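Local coordinates for inositol-3-phosphate synthase (Caenorhabditis elegans, PDB 1VKO), which belongs to the myo-inositol-1-phosphate synthase family and holds nicotinamide-adenine-dinucleotide in a Rossmann-type domain, at residues Leu72-Gly86 / Pro147-Asp160. Residues are numbered along the deposited sequence; the frame is centred on the assembly and turned at random.
With NAD (nicotinamide-adenine-dinucleotide), chain G.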
loop_
_atom_site.group_PDB
_atom_site.type_symbol
_atom_site.label_atom_id
_atom_site.label_comp_id
_atom_site.label_asym_id
_atom_site.label_seq_id
_atom_site.Cartn_x
_atom_site.Cartn_y
_atom_site.Cartn_z
ATOM N N LEU A 72 18.226 16.640 -42.249
ATOM C CA LEU A 72 16.955 15.920 -42.182
ATOM C C LEU A 72 17.071 14.409 -42.347
ATOM O O LEU A 72 16.172 13.684 -41.933
ATOM C CB LEU A 72 15.950 16.464 -43.201
ATOM C CG LEU A 72 15.294 17.830 -42.985
ATOM C CD1 LEU A 72 14.363 18.126 -44.142
ATOM C CD2 LEU A 72 14.525 17.913 -41.688
ATOM N N LYS A 73 18.141 13.932 -42.980
ATOM C CA LYS A 73 18.331 12.487 -43.086
ATOM C C LYS A 73 19.162 11.994 -41.917
ATOM O O LYS A 73 20.290 12.451 -41.743
ATOM C CB LYS A 73 18.965 12.062 -44.409
ATOM C CG LYS A 73 18.664 10.610 -44.750
ATOM C CD LYS A 73 19.870 9.876 -45.309
ATOM C CE LYS A 73 19.937 9.956 -46.826
ATOM N NZ LYS A 73 21.131 9.237 -47.398
ATOM N N PRO A 74 18.592 11.114 -41.085
ATOM C CA PRO A 74 19.354 10.502 -40.003
ATOM C C PRO A 74 20.545 9.739 -40.567
ATOM O O PRO A 74 20.414 9.067 -41.587
ATOM C CB PRO A 74 18.328 9.583 -39.330
ATOM C CG PRO A 74 17.004 10.262 -39.620
ATOM C CD PRO A 74 17.174 10.694 -41.051
ATOM N N ARG A 75 21.701 9.888 -39.913
ATOM C CA ARG A 75 22.928 9.210 -40.320
ATOM C C ARG A 75 22.916 7.718 -39.955
ATOM O O ARG A 75 22.178 7.292 -39.044
ATOM C CB ARG A 75 24.129 9.888 -39.677
ATOM C CG ARG A 75 24.617 11.114 -40.427
ATOM C CD ARG A 75 23.904 12.403 -40.032
ATOM N NE ARG A 75 24.505 13.592 -40.648
ATOM C CZ ARG A 75 25.166 14.533 -39.992
ATOM N NH1 ARG A 75 25.339 14.464 -38.675
ATOM N NH2 ARG A 75 25.646 15.559 -40.653
ATOM N N LYS A 76 23.729 6.928 -40.672
ATOM C CA LYS A 76 23.861 5.490 -40.386
ATOM C C LYS A 76 24.559 5.328 -39.054
ATOM O O LYS A 76 25.673 5.825 -38.873
ATOM C CB LYS A 76 24.626 4.756 -41.482
ATOM C CG LYS A 76 24.442 3.247 -41.401
ATOM C CD LYS A 76 25.356 2.488 -42.367
ATOM C CE LYS A 76 25.070 1.000 -42.248
ATOM N NZ LYS A 76 26.058 0.161 -42.971
ATOM N N THR A 77 23.918 4.630 -38.132
ATOM C CA THR A 77 24.269 4.757 -36.703
ATOM C C THR A 77 24.588 3.453 -35.983
ATOM O O THR A 77 23.774 2.546 -35.919
ATOM C CB THR A 77 23.134 5.529 -35.989
ATOM O OG1 THR A 77 23.127 6.869 -36.488
ATOM C CG2 THR A 77 23.388 5.717 -34.498
ATOM N N GLY A 78 25.793 3.367 -35.442
ATOM C CA GLY A 78 26.170 2.214 -34.623
ATOM C C GLY A 78 26.133 2.593 -33.158
ATOM O O GLY A 78 26.522 3.708 -32.798
ATOM N N LEU A 79 25.676 1.656 -32.328
ATOM C CA LEU A 79 25.695 1.814 -30.857
ATOM C C LEU A 79 26.494 0.709 -30.201
ATOM O O LEU A 79 26.247 -0.500 -30.441
ATOM C CB LEU A 79 24.257 1.891 -30.249
ATOM C CG LEU A 79 24.076 1.960 -28.708
ATOM C CD1 LEU A 79 24.646 3.251 -28.149
ATOM C CD2 LEU A 79 22.623 1.864 -28.307
ATOM N N LEU A 80 27.436 1.135 -29.358
ATOM C CA LEU A 80 28.293 0.218 -28.639
ATOM C C LEU A 80 28.019 0.248 -27.149
ATOM O O LEU A 80 28.248 1.278 -26.477
ATOM C CB LEU A 80 29.775 0.572 -28.856
ATOM C CG LEU A 80 30.399 0.413 -30.225
ATOM C CD1 LEU A 80 31.585 1.374 -30.378
ATOM C CD2 LEU A 80 30.818 -1.020 -30.421
ATOM N N LEU A 81 27.595 -0.885 -26.594
ATOM C CA LEU A 81 27.231 -0.861 -25.168
ATOM C C LEU A 81 28.289 -1.501 -24.348
ATOM O O LEU A 81 28.770 -2.594 -24.670
ATOM C CB LEU A 81 25.881 -1.537 -24.920
ATOM C CG LEU A 81 24.697 -1.054 -25.777
ATOM C CD1 LEU A 81 23.406 -1.804 -25.520
ATOM C CD2 LEU A 81 24.469 0.421 -25.552
ATOM N N VAL A 82 28.657 -0.836 -23.280
ATOM C CA VAL A 82 29.494 -1.484 -22.281
ATOM C C VAL A 82 28.574 -2.175 -21.311
ATOM O O VAL A 82 27.616 -1.571 -20.784
ATOM C CB VAL A 82 30.435 -0.511 -21.587
ATOM C CG1 VAL A 82 31.502 -1.282 -20.825
ATOM C CG2 VAL A 82 31.065 0.431 -22.628
ATOM N N GLY A 83 28.845 -3.454 -21.096
ATOM C CA GLY A 83 27.891 -4.318 -20.420
ATOM C C GLY A 83 26.883 -4.847 -21.439
ATOM O O GLY A 83 25.709 -4.937 -21.155
ATOM N N LEU A 84 27.335 -5.194 -22.635
ATOM C CA LEU A 84 26.432 -5.656 -23.715
ATOM C C LEU A 84 25.679 -6.912 -23.340
ATOM O O LEU A 84 24.569 -7.136 -23.831
ATOM C CB LEU A 84 27.191 -5.902 -25.021
ATOM C CG LEU A 84 26.434 -6.511 -26.222
ATOM C CD1 LEU A 84 25.422 -5.517 -26.820
ATOM C CD2 LEU A 84 27.369 -7.000 -27.345
ATOM N N GLY A 85 26.267 -7.727 -22.464
ATOM C CA GLY A 85 25.675 -9.011 -22.085
ATOM C C GLY A 85 24.819 -8.976 -20.849
ATOM O O GLY A 85 24.375 -10.019 -20.383
ATOM N N GLY A 86 24.567 -7.780 -20.316
ATOM C CA GLY A 86 23.771 -7.631 -19.066
ATOM C C GLY A 86 22.280 -7.761 -19.287
ATOM O O GLY A 86 21.845 -8.147 -20.386
ATOM N N PRO A 147 12.829 14.415 -38.355
ATOM C CA PRO A 147 13.174 13.020 -38.635
ATOM C C PRO A 147 14.225 12.489 -37.666
ATOM O O PRO A 147 15.253 13.139 -37.438
ATOM C CB PRO A 147 13.711 13.067 -40.082
ATOM C CG PRO A 147 13.065 14.303 -40.700
ATOM C CD PRO A 147 12.963 15.279 -39.547
ATOM N N ILE A 148 13.949 11.328 -37.068
ATOM C CA ILE A 148 14.878 10.702 -36.114
ATOM C C ILE A 148 14.969 9.213 -36.397
ATOM O O ILE A 148 14.134 8.682 -37.092
ATOM C CB ILE A 148 14.450 10.938 -34.645
ATOM C CG1 ILE A 148 13.021 10.425 -34.401
ATOM C CG2 ILE A 148 14.619 12.404 -34.262
ATOM C CD1 ILE A 148 12.554 10.445 -32.966
ATOM N N LEU A 149 15.986 8.541 -35.867
ATOM C CA LEU A 149 16.095 7.093 -36.033
ATOM C C LEU A 149 14.922 6.317 -35.423
ATOM O O LEU A 149 14.240 6.798 -34.519
ATOM C CB LEU A 149 17.384 6.596 -35.391
ATOM C CG LEU A 149 18.706 7.144 -35.898
ATOM C CD1 LEU A 149 19.733 6.973 -34.801
ATOM C CD2 LEU A 149 19.105 6.408 -37.193
ATOM N N SER A 150 14.680 5.122 -35.956
ATOM C CA SER A 150 13.908 4.113 -35.252
ATOM C C SER A 150 14.919 3.181 -34.663
ATOM O O SER A 150 15.980 2.988 -35.262
ATOM C CB SER A 150 13.062 3.309 -36.236
ATOM O OG SER A 150 12.812 1.996 -35.740
ATOM N N PRO A 151 14.623 2.550 -33.536
ATOM C CA PRO A 151 15.601 1.632 -32.946
ATOM C C PRO A 151 15.890 0.470 -33.883
ATOM O O PRO A 151 16.869 -0.230 -33.683
ATOM C CB PRO A 151 14.909 1.146 -31.671
ATOM C CG PRO A 151 13.937 2.269 -31.329
ATOM C CD PRO A 151 13.396 2.650 -32.716
ATOM N N ASN A 152 15.042 0.268 -34.890
ATOM C CA ASN A 152 15.294 -0.761 -35.876
ATOM C C ASN A 152 16.511 -0.421 -36.735
ATOM O O ASN A 152 17.107 -1.311 -37.307
ATOM C CB ASN A 152 14.049 -1.016 -36.749
ATOM C CG ASN A 152 12.839 -1.456 -35.929
ATOM O OD1 ASN A 152 12.962 -2.048 -34.841
ATOM N ND2 ASN A 152 11.660 -1.163 -36.442
ATOM N N ASP A 153 16.894 0.861 -36.775
ATOM C CA ASP A 153 17.954 1.352 -37.660
ATOM C C ASP A 153 19.290 1.372 -36.950
ATOM O O ASP A 153 20.305 1.819 -37.536
ATOM C CB ASP A 153 17.676 2.795 -38.089
ATOM C CG ASP A 153 16.401 2.948 -38.856
ATOM O OD1 ASP A 153 16.224 2.198 -39.851
ATOM O OD2 ASP A 153 15.532 3.803 -38.546
ATOM N N LEU A 154 19.296 0.960 -35.678
ATOM C CA LEU A 154 20.526 0.986 -34.872
ATOM C C LEU A 154 21.264 -0.321 -35.035
ATOM O O LEU A 154 20.674 -1.389 -34.875
ATOM C CB LEU A 154 20.232 1.219 -33.385
ATOM C CG LEU A 154 19.556 2.486 -32.816
ATOM C CD1 LEU A 154 19.238 2.295 -31.303
ATOM C CD2 LEU A 154 20.381 3.784 -33.026
ATOM N N ILE A 155 22.545 -0.237 -35.374
ATOM C CA ILE A 155 23.418 -1.407 -35.395
ATOM C C ILE A 155 24.152 -1.475 -34.065
ATOM O O ILE A 155 24.836 -0.518 -33.687
ATOM C CB ILE A 155 24.483 -1.264 -36.523
ATOM C CG1 ILE A 155 23.861 -1.372 -37.929
ATOM C CG2 ILE A 155 25.551 -2.316 -36.356
ATOM C CD1 ILE A 155 23.616 -0.025 -38.633
ATOM N N ILE A 156 24.093 -2.612 -33.384
ATOM C CA ILE A 156 24.617 -2.691 -32.028
ATOM C C ILE A 156 25.692 -3.757 -31.766
ATOM O O ILE A 156 25.480 -4.925 -31.996
ATOM C CB ILE A 156 23.462 -2.889 -31.044
ATOM C CG1 ILE A 156 22.468 -1.731 -31.111
ATOM C CG2 ILE A 156 24.003 -3.150 -29.632
ATOM C CD1 ILE A 156 21.320 -1.845 -30.076
ATOM N N SER A 157 26.840 -3.341 -31.255
ATOM C CA SER A 157 27.801 -4.251 -30.673
ATOM C C SER A 157 28.161 -3.748 -29.245
ATOM O O SER A 157 27.435 -2.919 -28.665
ATOM C CB SER A 157 29.047 -4.284 -31.543
ATOM O OG SER A 157 29.946 -5.264 -31.061
ATOM N N GLY A 158 29.261 -4.255 -28.701
ATOM C CA GLY A 158 29.818 -3.769 -27.485
ATOM C C GLY A 158 30.646 -4.790 -26.747
ATOM O O GLY A 158 31.103 -5.771 -27.332
ATOM N N TRP A 159 30.829 -4.548 -25.442
ATOM C CA TRP A 159 31.778 -5.324 -24.655
ATOM C C TRP A 159 31.201 -5.917 -23.381
ATOM O O TRP A 159 30.296 -5.354 -22.776
ATOM C CB TRP A 159 32.929 -4.455 -24.245
ATOM C CG TRP A 159 33.640 -3.735 -25.346
ATOM C CD1 TRP A 159 34.778 -4.138 -25.997
ATOM C CD2 TRP A 159 33.307 -2.449 -25.871
ATOM N NE1 TRP A 159 35.144 -3.186 -26.918
ATOM C CE2 TRP A 159 34.260 -2.143 -26.866
ATOM C CE3 TRP A 159 32.272 -1.532 -25.628
ATOM C CZ2 TRP A 159 34.227 -0.943 -27.594
ATOM C CZ3 TRP A 159 32.258 -0.340 -26.315
ATOM C CH2 TRP A 159 33.225 -0.058 -27.304
ATOM N N ASP A 160 31.757 -7.033 -22.948
ATOM C CA ASP A 160 31.369 -7.560 -21.672
ATOM C C ASP A 160 32.457 -8.396 -21.065
ATOM O O ASP A 160 33.043 -9.202 -21.763
ATOM C CB ASP A 160 30.098 -8.378 -21.777
ATOM C CG ASP A 160 29.259 -8.317 -20.488
ATOM O OD1 ASP A 160 29.767 -8.669 -19.424
ATOM O OD2 ASP A 160 28.091 -7.904 -20.451
HETATM P PA NAD G . 23.543 -6.326 -15.262
HETATM O O1A NAD G . 24.397 -6.946 -14.262
HETATM O O2A NAD G . 22.552 -7.317 -15.713
HETATM O O5B NAD G . 24.485 -5.784 -16.417
HETATM C C5B NAD G . 25.831 -5.514 -16.163
HETATM C C4B NAD G . 26.646 -6.221 -17.230
HETATM O O4B NAD G . 27.838 -5.494 -17.429
HETATM C C3B NAD G . 27.049 -7.609 -16.820
HETATM O O3B NAD G . 27.009 -8.354 -18.027
HETATM C C2B NAD G . 28.498 -7.522 -16.433
HETATM O O2B NAD G . 29.100 -8.672 -17.023
HETATM C C1B NAD G . 28.962 -6.297 -17.216
HETATM N N9A NAD G . 30.141 -5.523 -16.749
HETATM C C8A NAD G . 30.552 -5.218 -15.487
HETATM N N7A NAD G . 31.699 -4.509 -15.574
HETATM C C5A NAD G . 32.055 -4.342 -16.861
HETATM C C6A NAD G . 33.147 -3.736 -17.507
HETATM N N6A NAD G . 34.178 -3.176 -16.853
HETATM N N1A NAD G . 33.209 -3.780 -18.876
HETATM C C2A NAD G . 32.247 -4.426 -19.597
HETATM N N3A NAD G . 31.225 -5.042 -18.950
HETATM C C4A NAD G . 31.100 -5.005 -17.606
HETATM O O3 NAD G . 22.835 -4.978 -14.707
HETATM P PN NAD G . 21.737 -4.233 -15.588
HETATM O O1N NAD G . 22.002 -4.588 -17.007
HETATM O O2N NAD G . 20.428 -4.537 -15.005
HETATM O O5D NAD G . 22.100 -2.654 -15.506
HETATM C C5D NAD G . 23.427 -2.199 -15.704
HETATM C C4D NAD G . 23.720 -0.815 -15.096
HETATM O O4D NAD G . 22.699 0.094 -15.428
HETATM C C3D NAD G . 23.827 -0.810 -13.567
HETATM O O3D NAD G . 24.879 0.036 -13.195
HETATM C C2D NAD G . 22.576 -0.090 -13.132
HETATM O O2D NAD G . 22.689 0.657 -11.932
HETATM C C1D NAD G . 22.371 0.854 -14.285
HETATM N N1N NAD G . 20.987 1.302 -14.182
HETATM C C2N NAD G . 19.972 0.403 -14.297
HETATM C C3N NAD G . 18.676 0.847 -14.167
HETATM C C7N NAD G . 17.625 -0.068 -14.673
HETATM O O7N NAD G . 18.087 -1.329 -15.119
HETATM N N7N NAD G . 16.347 0.329 -14.706
HETATM C C4N NAD G . 18.390 2.207 -13.937
HETATM C C5N NAD G . 19.433 3.096 -13.804
HETATM C C6N NAD G . 20.751 2.629 -13.921
#
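The benzene part of the W159 ring lies obliquely across L80 and V82: CZ3 of W159 is 3.7 Å from L80 CB, and CE3 of W159 is 3.8 Å from V82 CG2. With CG of W159 beside its own backbone N (chi1 -54°), the indole reaches back over these two residues, and its NE1 is hydrogen-bonded to D230 OD2. On the other face of the sheet, I156 CG2 meets L84 CD1 at 3.9 Å, and helix 87-100 covers both through V93. Between the faces, strands 77-82 and 154-159 run parallel, their axes 28° apart, with hydrogen bonds alternating from I155 N to T77 O through W159 N to L81 O. Strand 77-82, the turn G83-G86 and helix 87-100, with 154-159 as the neighbouring edge strand, form the glycine-rich dinucleotide-binding start of a Rossmann fold. At that turn W159 O accepts from both G83 N and L84 N, the latter from above the carbonyl plane. The NAD passes close over the turn, its O4B 3.2 Å from G83 CA and its O5B 3.3 Å from G86 CA. At the polar end, beside the NAD, D160 OD2 takes G85 N on its anti side (2.7 Å) and NAD O3B (2.7 Å), while D160 OD1 accepts from S162 N.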